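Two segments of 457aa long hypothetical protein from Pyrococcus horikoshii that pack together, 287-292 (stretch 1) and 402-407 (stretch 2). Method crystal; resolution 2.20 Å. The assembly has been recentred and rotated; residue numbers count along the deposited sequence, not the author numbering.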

# COMPACT_ATOMS: atom_id res chain seq x y z
N SER A 287 -19.35 0.21 -5.05
CA SER A 287 -19.92 -1.09 -5.38
C SER A 287 -21.01 -1.45 -4.37
O SER A 287 -21.72 -2.44 -4.48
CB SER A 287 -18.79 -2.13 -5.32
OG SER A 287 -18.90 -2.89 -4.11
N GLN A 288 -21.08 -0.61 -3.32
CA GLN A 288 -22.10 -0.78 -2.29
C GLN A 288 -23.13 0.35 -2.35
O GLN A 288 -22.98 1.33 -3.06
CB GLN A 288 -21.41 -0.78 -0.93
CG GLN A 288 -20.43 -1.95 -0.77
CD GLN A 288 -21.16 -3.13 -0.18
OE1 GLN A 288 -21.92 -3.04 0.77
NE2 GLN A 288 -20.89 -4.30 -0.80
N PRO A 289 -24.23 0.17 -1.59
CA PRO A 289 -25.29 1.17 -1.52
C PRO A 289 -24.81 2.44 -0.82
O PRO A 289 -23.99 2.41 0.09
CB PRO A 289 -26.46 0.56 -0.76
CG PRO A 289 -26.16 -0.94 -0.70
CD PRO A 289 -24.56 -0.96 -0.74
N LEU A 290 -25.50 3.54 -1.07
CA LEU A 290 -25.28 4.76 -0.31
C LEU A 290 -25.95 4.73 1.06
O LEU A 290 -27.11 4.35 1.19
CB LEU A 290 -25.78 5.96 -1.13
CG LEU A 290 -25.12 6.07 -2.53
CD1 LEU A 290 -25.72 7.23 -3.31
CD2 LEU A 290 -23.62 6.26 -2.37
N PRO A 291 -25.21 5.12 2.11
CA PRO A 291 -25.69 5.15 3.50
C PRO A 291 -26.76 6.21 3.75
O PRO A 291 -26.69 7.31 3.19
CB PRO A 291 -24.42 5.41 4.28
CG PRO A 291 -23.67 6.33 3.36
CD PRO A 291 -23.83 5.64 2.04
N ARG A 292 -27.73 5.89 4.60
CA ARG A 292 -28.79 6.83 4.91
C ARG A 292 -28.38 7.75 6.06
O ARG A 292 -29.12 8.63 6.49
CB ARG A 292 -30.04 6.04 5.34
CG ARG A 292 -30.61 5.13 4.25
CD ARG A 292 -32.07 4.75 4.54
NE ARG A 292 -32.13 3.73 5.59
CZ ARG A 292 -32.28 4.14 6.87
NH1 ARG A 292 -32.35 5.43 7.15
NH2 ARG A 292 -32.39 3.24 7.85
N ASN A 402 -30.63 -5.71 3.56
CA ASN A 402 -30.99 -4.31 3.48
C ASN A 402 -30.07 -3.61 2.49
O ASN A 402 -29.39 -4.22 1.68
CB ASN A 402 -30.87 -3.68 4.87
CG ASN A 402 -29.49 -3.89 5.42
OD1 ASN A 402 -28.51 -3.99 4.69
ND2 ASN A 402 -29.41 -3.89 6.76
N GLU A 403 -30.01 -2.27 2.47
CA GLU A 403 -29.05 -1.66 1.57
C GLU A 403 -28.21 -0.61 2.27
O GLU A 403 -28.00 0.49 1.77
CB GLU A 403 -29.82 -1.04 0.40
CG GLU A 403 -30.17 -2.07 -0.68
CD GLU A 403 -29.26 -1.87 -1.87
OE1 GLU A 403 -29.20 -0.75 -2.38
OE2 GLU A 403 -28.63 -2.84 -2.29
N LYS A 404 -27.66 -1.20 3.32
CA LYS A 404 -26.62 -0.52 4.07
C LYS A 404 -25.25 -0.93 3.55
O LYS A 404 -24.92 -2.11 3.48
CB LYS A 404 -26.73 -0.84 5.56
CG LYS A 404 -28.01 -0.32 6.21
CD LYS A 404 -28.17 -0.90 7.61
CE LYS A 404 -29.48 -0.49 8.26
NZ LYS A 404 -29.46 -0.83 9.72
N PRO A 405 -24.43 0.06 3.19
CA PRO A 405 -23.09 -0.22 2.67
C PRO A 405 -22.26 -1.03 3.67
O PRO A 405 -22.33 -0.81 4.88
CB PRO A 405 -22.52 1.17 2.42
CG PRO A 405 -23.18 2.00 3.49
CD PRO A 405 -24.60 1.51 3.43
N VAL A 406 -21.48 -1.97 3.14
CA VAL A 406 -20.58 -2.78 3.95
C VAL A 406 -19.15 -2.71 3.43
O VAL A 406 -18.87 -2.96 2.27
CB VAL A 406 -21.08 -4.22 3.91
CG1 VAL A 406 -20.12 -5.12 4.67
CG2 VAL A 406 -22.46 -4.31 4.54
N LEU A 407 -18.24 -2.29 4.33
CA LEU A 407 -16.84 -2.22 3.95
C LEU A 407 -16.00 -3.21 4.75
O LEU A 407 -16.29 -3.53 5.90
CB LEU A 407 -16.35 -0.79 4.21
CG LEU A 407 -17.15 0.24 3.41
CD1 LEU A 407 -16.64 1.67 3.62
CD2 LEU A 407 -17.10 -0.01 1.90
O HOH W 1 -24.48 -4.48 1.35

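The two segments cross steeply: the CA 288 to 291 and CA 403 to 406 directions lie 107° apart. The closest CA pair is Pro289 CA to Pro405 CA, 4.9 Å, and 385 Å² of surface is buried in total. No ladder of backbone pairs forms; a single direct hydrogen bond joins the stretches, and a side chain accepts it.

That side chain is Gln288. Its CA-to-CB bond points toward stretch 2, and chi1 of -63° (m), chi2 of -90° (m) and chi3 of -46° fold the chain so that the amide oxygen meets the start of the strand at Val406. Val406 N donates to Gln288 OE1 at 2.6 Å with an N-H...O angle of 153°. Gln288 OE1 also lies 3.4 Å from Val406 O, but both are acceptors, so this proximity is not a bond. Water 1 donates from its O to Gln288 OE1 (3.0 Å) and to Lys404 O (3.2 Å), linking the same carboxamide to a second backbone group. Gln288 NE2 is satisfied elsewhere in the structure.

Prolines supply the apolar contact. Pro291 CB meets Pro405 CG at 3.7 Å, and Pro289 CD lies 4.3 Å from Pro405 CB, so the Pro405 ring, puckered C-gamma endo, touches both. Tighter approaches involve carbonyls: Pro289 O to Pro405 CB and Pro289 CB to Glu403 O are each 3.0 Å, close carbon-oxygen contacts. The Pro289 ring is C-gamma exo, and Pro289 CG comes within 3.4 Å of Glu403 CD; chi1 of -83° and chi2 of -105°, the latter between wells, bring the end of Glu403 nearer than its sideways CA-to-CB bond would suggest.

The Lys404 CA-to-CB bond points away from stretch 1, and the side chain is extended beyond chi1 (m), with chi2 to chi4 all t. Lys404 N donates to Asn402 OD1 (3.2 Å, 167°), a local bond that ties the Asn402 side chain, chi1 56° (p), to the loop.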